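Local coordinates for cellulase (Bacillus sp. BG-CS10, PDB 5E0C), which probably hydrolyses internal beta-1,4-glucosidic linkages of cellulose, as a family 5 glycoside hydrolase carrying additional carbohydrate-binding domains, at residues L96-N101 against H140-E145; R134-S139 against G183-R188. All coordinates share one frame; numbering follows the deposited sequence.

How the contacts relate
Both contacts lie in the TIM-barrel domain of this family 5 enzyme, their centres about 10 Å apart. Along the chain their segments alternate: 96-101, 134-139, 140-145, 183-188. Contact 1 joins two neighbouring parallel strands, the third and fourth of the eight-stranded barrel. Contact 2 joins two loops, one from helix 117-134 to strand 142-145, the other from helix 161-181 to strand 190-193, so it lies where the strands begin, away from the C-terminal strand ends that carry the active site in TIM barrels. Arg-188 NH1 also reaches Leu-142 O (2.9 Å), probably as a hydrogen bond. The loop before strand 190-193 is thereby tied to the start of the neighbouring strand 142-145.

Contact 1: L96-N101 against H140-E145; sequences LYVMLN and HKLMFE
Lys-141 lays its side chain over one face of the Tyr-97 ring. Its CB lies 3.8 Å from Tyr-97 CD2, and CG comes beside Tyr-97 CE2. A bend at chi3 (67°) then carries CE over the ring centre, 3.5 Å from the centroid, in a CH-pi contact. NZ, 4.4 Å from that centroid, adds a cation-pi interaction while it salt-bridges Asp-95. Lysine suits this partly exposed spot, offering methylenes to the ring and a charge beyond it. Without the ring, as with an alanine here, the lysine methylenes would probably lose the surface they lie on and Asp-16 its hydroxyl partner.

Beyond this pair the strands run parallel, held by near-linear backbone bonds such as Met-143 N to Val-98 O (2.8 Å). Val-98 CG1 meets Leu-142 CD1 at 3.7 Å on one face of the sheet; on the other, Met-143 CG packs against Met-99 CB. Further along this second face, Met-99 SD approaches Glu-145 OE1 (3.4 Å), an oxygen that salt-bridges Arg-59 and also takes a weak bond from Asn-101 ND2. That amide is held by Val-62 N at OD1 and His-103 ND1 at ND2.

Strands 57-60 and 190-193 flank the pair within the barrel. Val-98, Leu-100 and Leu-142 are suitably apolar, packing on helix 78-93, whereas Met-99 and Glu-145 face the barrel interior.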
ATOM      1  N   LEU A  96      -5.966  -8.206  21.180  1.00 29.19           N
ATOM      2  CA  LEU A  96      -5.822  -7.180  20.152  1.00 30.12           C
ATOM      3  C   LEU A  96      -6.768  -5.999  20.370  1.00 32.05           C
ATOM      4  O   LEU A  96      -7.850  -6.153  20.960  1.00 30.06           O
ATOM      5  CB  LEU A  96      -6.094  -7.767  18.760  1.00 27.48           C
ATOM      6  CG  LEU A  96      -5.142  -8.833  18.221  1.00 29.44           C
ATOM      7  CD1 LEU A  96      -5.701  -9.407  16.927  1.00 30.61           C
ATOM      8  CD2 LEU A  96      -3.776  -8.234  17.993  1.00 28.83           C
ATOM      9  N   TYR A  97      -6.365  -4.825  19.890  1.00 27.61           N
ATOM     10  CA  TYR A  97      -7.308  -3.719  19.731  1.00 28.10           C
ATOM     11  C   TYR A  97      -8.048  -3.934  18.427  1.00 26.95           C
ATOM     12  O   TYR A  97      -7.479  -4.448  17.461  1.00 25.85           O
ATOM     13  CB  TYR A  97      -6.603  -2.359  19.717  1.00 27.94           C
ATOM     14  CG  TYR A  97      -6.002  -1.956  21.041  1.00 28.51           C
ATOM     15  CD1 TYR A  97      -4.714  -2.354  21.392  1.00 29.55           C
ATOM     16  CD2 TYR A  97      -6.711  -1.169  21.937  1.00 26.40           C
ATOM     17  CE1 TYR A  97      -4.152  -1.984  22.599  1.00 29.10           C
ATOM     18  CE2 TYR A  97      -6.157  -0.796  23.152  1.00 29.36           C
ATOM     19  CZ  TYR A  97      -4.879  -1.203  23.478  1.00 30.65           C
ATOM     20  OH  TYR A  97      -4.320  -0.833  24.684  1.00 31.28           O
ATOM     21  N   VAL A  98      -9.310  -3.531  18.392  1.00 25.90           N
ATOM     22  CA  VAL A  98     -10.135  -3.719  17.208  1.00 24.65           C
ATOM     23  C   VAL A  98     -10.831  -2.430  16.791  1.00 25.58           C
ATOM     24  O   VAL A  98     -11.476  -1.796  17.612  1.00 25.44           O
ATOM     25  CB  VAL A  98     -11.196  -4.796  17.454  1.00 26.04           C
ATOM     26  CG1 VAL A  98     -12.061  -4.956  16.233  1.00 24.97           C
ATOM     27  CG2 VAL A  98     -10.533  -6.111  17.830  1.00 27.80           C
ATOM     28  N   MET A  99     -10.684  -2.043  15.525  1.00 24.49           N
ATOM     29  CA  MET A  99     -11.406  -0.899  14.974  1.00 22.74           C
ATOM     30  C   MET A  99     -12.510  -1.381  14.036  1.00 23.92           C
ATOM     31  O   MET A  99     -12.227  -2.082  13.062  1.00 24.11           O
ATOM     32  CB  MET A  99     -10.456   0.049  14.227  1.00 21.84           C
ATOM     33  CG  MET A  99     -11.137   1.326  13.726  1.00 21.53           C
ATOM     34  SD  MET A  99     -10.052   2.496  12.865  1.00 21.18           S
ATOM     35  CE  MET A  99      -8.696   2.561  14.009  1.00 16.40           C
ATOM     36  N   LEU A 100     -13.759  -1.013  14.327  1.00 24.08           N
ATOM     37  CA  LEU A 100     -14.906  -1.419  13.500  1.00 21.26           C
ATOM     38  C   LEU A 100     -15.571  -0.211  12.829  1.00 24.38           C
ATOM     39  O   LEU A 100     -15.809   0.791  13.491  1.00 24.39           O
ATOM     40  CB  LEU A 100     -15.929  -2.164  14.350  1.00 20.64           C
ATOM     41  CG  LEU A 100     -17.265  -2.477  13.654  1.00 23.13           C
ATOM     42  CD1 LEU A 100     -17.077  -3.436  12.492  1.00 22.27           C
ATOM     43  CD2 LEU A 100     -18.327  -2.994  14.628  1.00 21.42           C
ATOM     44  N   ASN A 101     -15.902  -0.298  11.539  1.00 23.71           N
ATOM     45  CA  ASN A 101     -16.412   0.880  10.833  1.00 19.85           C
ATOM     46  C   ASN A 101     -17.654   0.625   9.983  1.00 24.54           C
ATOM     47  O   ASN A 101     -18.210  -0.470   9.994  1.00 25.57           O
ATOM     48  CB  ASN A 101     -15.310   1.487   9.942  1.00 19.17           C
ATOM     49  CG  ASN A 101     -15.012   0.659   8.672  1.00 22.55           C
ATOM     50  OD1 ASN A 101     -15.771  -0.234   8.277  1.00 23.34           O
ATOM     51  ND2 ASN A 101     -13.893   0.975   8.025  1.00 19.79           N
ATOM     52  N   HIS A 140     -13.216  -1.937  26.100  1.00 32.00           N
ATOM     53  CA  HIS A 140     -12.849  -0.657  25.506  1.00 33.33           C
ATOM     54  C   HIS A 140     -11.787  -0.765  24.422  1.00 31.14           C
ATOM     55  O   HIS A 140     -11.532   0.199  23.705  1.00 29.35           O
ATOM     56  CB  HIS A 140     -12.379   0.328  26.584  1.00 35.82           C
ATOM     57  CG  HIS A 140     -13.493   0.886  27.413  1.00 43.77           C
ATOM     58  ND1 HIS A 140     -14.007   0.231  28.516  1.00 51.06           N
ATOM     59  CD2 HIS A 140     -14.231   2.012  27.272  1.00 39.89           C
ATOM     60  CE1 HIS A 140     -14.989   0.945  29.032  1.00 46.66           C
ATOM     61  NE2 HIS A 140     -15.147   2.030  28.294  1.00 42.41           N
ATOM     62  N   LYS A 141     -11.165  -1.934  24.300  1.00 30.75           N
ATOM     63  CA  LYS A 141     -10.134  -2.140  23.290  1.00 31.27           C
ATOM     64  C   LYS A 141     -10.760  -2.266  21.910  1.00 28.28           C
ATOM     65  O   LYS A 141     -10.066  -2.233  20.893  1.00 27.74           O
ATOM     66  CB  LYS A 141      -9.294  -3.371  23.619  1.00 31.15           C
ATOM     67  CG  LYS A 141      -8.673  -3.294  24.998  1.00 31.10           C
ATOM     68  CD  LYS A 141      -7.683  -4.393  25.249  1.00 31.11           C
ATOM     69  CE  LYS A 141      -6.469  -4.240  24.357  1.00 33.12           C
ATOM     70  NZ  LYS A 141      -5.348  -5.070  24.875  1.00 39.34           N
ATOM     71  N   LEU A 142     -12.080  -2.408  21.888  1.00 28.95           N
ATOM     72  CA  LEU A 142     -12.850  -2.228  20.660  1.00 29.34           C
ATOM     73  C   LEU A 142     -13.258  -0.752  20.520  1.00 27.59           C
ATOM     74  O   LEU A 142     -13.823  -0.168  21.431  1.00 27.64           O
ATOM     75  CB  LEU A 142     -14.080  -3.138  20.651  1.00 25.43           C
ATOM     76  CG  LEU A 142     -15.134  -2.909  19.565  1.00 26.86           C
ATOM     77  CD1 LEU A 142     -14.538  -3.077  18.178  1.00 25.84           C
ATOM     78  CD2 LEU A 142     -16.302  -3.854  19.760  1.00 25.78           C
ATOM     79  N   MET A 143     -12.937  -0.164  19.374  1.00 26.47           N
ATOM     80  CA  MET A 143     -13.254   1.219  19.060  1.00 26.50           C
ATOM     81  C   MET A 143     -14.101   1.318  17.781  1.00 26.89           C
ATOM     82  O   MET A 143     -14.056   0.424  16.927  1.00 27.82           O
ATOM     83  CB  MET A 143     -11.969   2.013  18.901  1.00 25.25           C
ATOM     84  CG  MET A 143     -11.160   1.620  17.679  1.00 24.27           C
ATOM     85  SD  MET A 143      -9.440   2.122  17.829  1.00 18.20           S
ATOM     86  CE  MET A 143      -8.756   0.766  18.800  1.00 26.25           C
ATOM     87  N   PHE A 144     -14.862   2.404  17.651  1.00 24.71           N
ATOM     88  CA  PHE A 144     -15.734   2.613  16.491  1.00 24.46           C
ATOM     89  C   PHE A 144     -15.247   3.735  15.605  1.00 24.22           C
ATOM     90  O   PHE A 144     -14.884   4.814  16.093  1.00 26.29           O
ATOM     91  CB  PHE A 144     -17.159   2.948  16.912  1.00 24.80           C
ATOM     92  CG  PHE A 144     -17.852   1.858  17.641  1.00 27.10           C
ATOM     93  CD1 PHE A 144     -17.493   0.531  17.449  1.00 26.82           C
ATOM     94  CD2 PHE A 144     -18.880   2.155  18.527  1.00 26.94           C
ATOM     95  CE1 PHE A 144     -18.153  -0.486  18.136  1.00 27.31           C
ATOM     96  CE2 PHE A 144     -19.529   1.156  19.215  1.00 28.78           C
ATOM     97  CZ  PHE A 144     -19.167  -0.169  19.022  1.00 29.02           C
ATOM     98  N   GLU A 145     -15.274   3.484  14.301  1.00 20.99           N
ATOM     99  CA  GLU A 145     -14.860   4.449  13.299  1.00 21.29           C
ATOM    100  C   GLU A 145     -16.090   4.820  12.468  1.00 23.13           C
ATOM    101  O   GLU A 145     -16.764   3.945  11.931  1.00 22.83           O
ATOM    102  CB  GLU A 145     -13.740   3.871  12.435  1.00 19.32           C
ATOM    103  CG  GLU A 145     -13.356   4.734  11.272  1.00 21.67           C
ATOM    104  CD  GLU A 145     -12.402   4.028  10.332  1.00 23.67           C
ATOM    105  OE1 GLU A 145     -12.348   2.774  10.398  1.00 23.33           O
ATOM    106  OE2 GLU A 145     -11.712   4.720   9.537  1.00 22.56           O
TER

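Contact 2: R134-S139 against G183-R188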
ATOM      1  N   ARG A 134     -25.261  -3.800  19.871  1.00 33.31           N
ATOM      2  CA  ARG A 134     -24.614  -5.108  19.796  1.00 32.98           C
ATOM      3  C   ARG A 134     -23.344  -5.184  20.661  1.00 34.94           C
ATOM      4  O   ARG A 134     -23.125  -6.170  21.358  1.00 34.50           O
ATOM      5  CB  ARG A 134     -24.288  -5.442  18.338  1.00 34.81           C
ATOM      6  CG  ARG A 134     -23.596  -6.781  18.112  1.00 36.34           C
ATOM      7  CD  ARG A 134     -24.383  -7.949  18.711  1.00 39.54           C
ATOM      8  NE  ARG A 134     -25.643  -8.209  18.017  1.00 41.27           N
ATOM      9  CZ  ARG A 134     -25.841  -9.186  17.134  1.00 40.20           C
ATOM     10  NH1 ARG A 134     -24.859 -10.018  16.819  1.00 37.39           N
ATOM     11  NH2 ARG A 134     -27.030  -9.329  16.569  1.00 36.02           N
ATOM     12  N   PHE A 135     -22.522  -4.140  20.646  1.00 32.38           N
ATOM     13  CA  PHE A 135     -21.248  -4.215  21.350  1.00 33.58           C
ATOM     14  C   PHE A 135     -21.203  -3.390  22.625  1.00 33.99           C
ATOM     15  O   PHE A 135     -20.131  -3.030  23.110  1.00 33.30           O
ATOM     16  CB  PHE A 135     -20.126  -3.805  20.399  1.00 34.44           C
ATOM     17  CG  PHE A 135     -20.125  -4.600  19.130  1.00 34.39           C
ATOM     18  CD1 PHE A 135     -19.762  -5.939  19.141  1.00 33.36           C
ATOM     19  CD2 PHE A 135     -20.535  -4.031  17.939  1.00 29.54           C
ATOM     20  CE1 PHE A 135     -19.792  -6.687  17.977  1.00 32.01           C
ATOM     21  CE2 PHE A 135     -20.557  -4.766  16.778  1.00 30.20           C
ATOM     22  CZ  PHE A 135     -20.188  -6.097  16.794  1.00 31.49           C
ATOM     23  N   GLN A 136     -22.373  -3.129  23.190  1.00 36.17           N
ATOM     24  CA  GLN A 136     -22.476  -2.298  24.380  1.00 37.92           C
ATOM     25  C   GLN A 136     -21.659  -2.820  25.559  1.00 35.90           C
ATOM     26  O   GLN A 136     -21.075  -2.035  26.305  1.00 37.76           O
ATOM     27  CB  GLN A 136     -23.939  -2.167  24.797  1.00 39.35           C
ATOM     28  CG  GLN A 136     -24.155  -1.350  26.058  1.00 40.20           C
ATOM     29  CD  GLN A 136     -25.576  -1.454  26.548  1.00 50.94           C
ATOM     30  OE1 GLN A 136     -26.123  -2.558  26.666  1.00 53.42           O
ATOM     31  NE2 GLN A 136     -26.202  -0.305  26.812  1.00 47.80           N
ATOM     32  N   GLY A 137     -21.616  -4.137  25.727  1.00 32.03           N
ATOM     33  CA  GLY A 137     -20.866  -4.721  26.827  1.00 36.32           C
ATOM     34  C   GLY A 137     -19.436  -5.135  26.500  1.00 37.37           C
ATOM     35  O   GLY A 137     -18.770  -5.754  27.326  1.00 39.42           O
ATOM     36  N   HIS A 138     -18.957  -4.788  25.311  1.00 35.08           N
ATOM     37  CA  HIS A 138     -17.620  -5.183  24.873  1.00 33.33           C
ATOM     38  C   HIS A 138     -16.529  -4.272  25.410  1.00 35.02           C
ATOM     39  O   HIS A 138     -16.730  -3.069  25.553  1.00 34.36           O
ATOM     40  CB  HIS A 138     -17.542  -5.199  23.351  1.00 32.71           C
ATOM     41  CG  HIS A 138     -18.047  -6.461  22.735  1.00 35.59           C
ATOM     42  ND1 HIS A 138     -19.392  -6.736  22.593  1.00 35.10           N
ATOM     43  CD2 HIS A 138     -17.390  -7.523  22.214  1.00 36.14           C
ATOM     44  CE1 HIS A 138     -19.539  -7.911  22.012  1.00 37.43           C
ATOM     45  NE2 HIS A 138     -18.338  -8.413  21.772  1.00 36.86           N
ATOM     46  N   SER A 139     -15.375  -4.874  25.691  1.00 37.31           N
ATOM     47  CA  SER A 139     -14.155  -4.185  26.118  1.00 31.50           C
ATOM     48  C   SER A 139     -13.834  -2.875  25.389  1.00 32.70           C
ATOM     49  O   SER A 139     -14.122  -2.728  24.200  1.00 32.82           O
ATOM     50  CB  SER A 139     -12.967  -5.129  25.907  1.00 31.56           C
ATOM     51  OG  SER A 139     -11.736  -4.430  25.874  1.00 33.61           O
ATOM     52  N   GLY A 183     -23.103   2.506  28.946  1.00 45.79           N
ATOM     53  CA  GLY A 183     -22.434   1.244  29.223  1.00 42.21           C
ATOM     54  C   GLY A 183     -20.967   1.375  28.875  1.00 38.41           C
ATOM     55  O   GLY A 183     -20.340   2.366  29.236  1.00 39.64           O
ATOM     56  N   SER A 184     -20.411   0.402  28.158  1.00 36.78           N
ATOM     57  CA  SER A 184     -19.009   0.513  27.754  1.00 38.77           C
ATOM     58  C   SER A 184     -18.862   1.510  26.605  1.00 37.44           C
ATOM     59  O   SER A 184     -17.762   1.988  26.321  1.00 39.47           O
ATOM     60  CB  SER A 184     -18.446  -0.851  27.364  1.00 39.54           C
ATOM     61  OG  SER A 184     -18.471  -1.726  28.480  1.00 42.30           O
ATOM     62  N   ASN A 185     -19.981   1.845  25.971  1.00 36.42           N
ATOM     63  CA  ASN A 185     -19.985   2.830  24.896  1.00 35.67           C
ATOM     64  C   ASN A 185     -19.733   4.269  25.358  1.00 34.75           C
ATOM     65  O   ASN A 185     -19.375   5.133  24.554  1.00 33.73           O
ATOM     66  CB  ASN A 185     -21.307   2.753  24.138  1.00 35.98           C
ATOM     67  CG  ASN A 185     -21.443   1.468  23.343  1.00 35.42           C
ATOM     68  OD1 ASN A 185     -20.442   0.850  22.992  1.00 34.89           O
ATOM     69  ND2 ASN A 185     -22.678   1.075  23.035  1.00 31.90           N
ATOM     70  N   THR A 186     -19.895   4.518  26.652  1.00 36.63           N
ATOM     71  CA  THR A 186     -19.722   5.853  27.221  1.00 35.70           C
ATOM     72  C   THR A 186     -18.287   6.368  27.107  1.00 35.78           C
ATOM     73  O   THR A 186     -18.061   7.531  26.781  1.00 37.17           O
ATOM     74  CB  THR A 186     -20.148   5.877  28.709  1.00 38.86           C
ATOM     75  OG1 THR A 186     -21.528   5.508  28.815  1.00 39.39           O
ATOM     76  CG2 THR A 186     -19.960   7.263  29.310  1.00 36.18           C
ATOM     77  N   GLU A 187     -17.307   5.512  27.374  1.00 37.20           N
ATOM     78  CA  GLU A 187     -15.916   5.942  27.269  1.00 35.25           C
ATOM     79  C   GLU A 187     -15.196   5.199  26.154  1.00 32.83           C
ATOM     80  O   GLU A 187     -13.983   5.303  26.019  1.00 30.49           O
ATOM     81  CB  GLU A 187     -15.198   5.754  28.602  1.00 37.56           C
ATOM     82  CG  GLU A 187     -15.999   6.312  29.765  1.00 41.02           C
ATOM     83  CD  GLU A 187     -15.203   6.453  31.053  1.00 48.92           C
ATOM     84  OE1 GLU A 187     -13.969   6.220  31.050  1.00 50.54           O
ATOM     85  OE2 GLU A 187     -15.829   6.803  32.080  1.00 52.43           O
ATOM     86  N   ARG A 188     -15.957   4.469  25.343  1.00 33.76           N
ATOM     87  CA  ARG A 188     -15.386   3.786  24.195  1.00 30.29           C
ATOM     88  C   ARG A 188     -14.715   4.784  23.258  1.00 29.07           C
ATOM     89  O   ARG A 188     -15.308   5.798  22.892  1.00 29.22           O
ATOM     90  CB  ARG A 188     -16.450   2.994  23.438  1.00 30.24           C
ATOM     91  CG  ARG A 188     -15.858   2.192  22.291  1.00 30.00           C
ATOM     92  CD  ARG A 188     -16.871   1.325  21.570  1.00 28.78           C
ATOM     93  NE  ARG A 188     -17.725   0.553  22.468  1.00 33.26           N
ATOM     94  CZ  ARG A 188     -17.341  -0.526  23.146  1.00 33.32           C
ATOM     95  NH1 ARG A 188     -16.089  -0.963  23.067  1.00 30.87           N
ATOM     96  NH2 ARG A 188     -18.212  -1.157  23.924  1.00 34.34           N
TER
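The guanidinium of Arg-188 presents its edge to the carbonyls of His-138 and Ser-139, with both acceptor oxygens near its plane. NH2 bonds His-138 O at 2.9 Å, and NH1 bonds Ser-139 O at the same 2.9 Å, though NH1 stands above the plane of that carbonyl. At another part of the edge Asn-185 OD1 accepts from both NE (2.8 Å) and NH2, a side-on grip on a single oxygen. Ser-184 O lies over one face, offset toward the rim. Two other flat groups pack within 134-139: Arg-134 CG covers one face of the Phe-135 ring, His-138 ND1 comes to that ring's edge, and Phe-135 CD1 sits over a face of the imidazole, whose NE2 hydrogen-bonds Asp-89 OD1 of helix 78-93.

Arginine suits this buried place because its five N-H groups can serve several carbonyls at once. The chain starts straight, with CG anti to the backbone N (chi1 -176°), then bends at chi3, which brings the group to them, and Asn-185 helps fix its rotation. Ser-184 N adds a backbone bond to Gln-136 O (3.1 Å), near which Ser-184 CB also packs. Asn-185 ND2 gives its hydrogen bond to Ser-132 O. The positive phi of Gly-183 (73°) favours glycine, and a CB there would clash with Gln-136 CG.

Segment 134-139, with a type I turn from Phe-135 to His-138, leaves helix 117-134. The Phe-135 ring packs between Ile-88 of helix 78-93 and Leu-142 and Phe-144 of strand 142-145. From the loop after helix 161-181, Asn-185 and Arg-188 also touch Phe-144, so the two helix-to-strand connections meet around the Phe-144 side chain, near the start of the barrel strands.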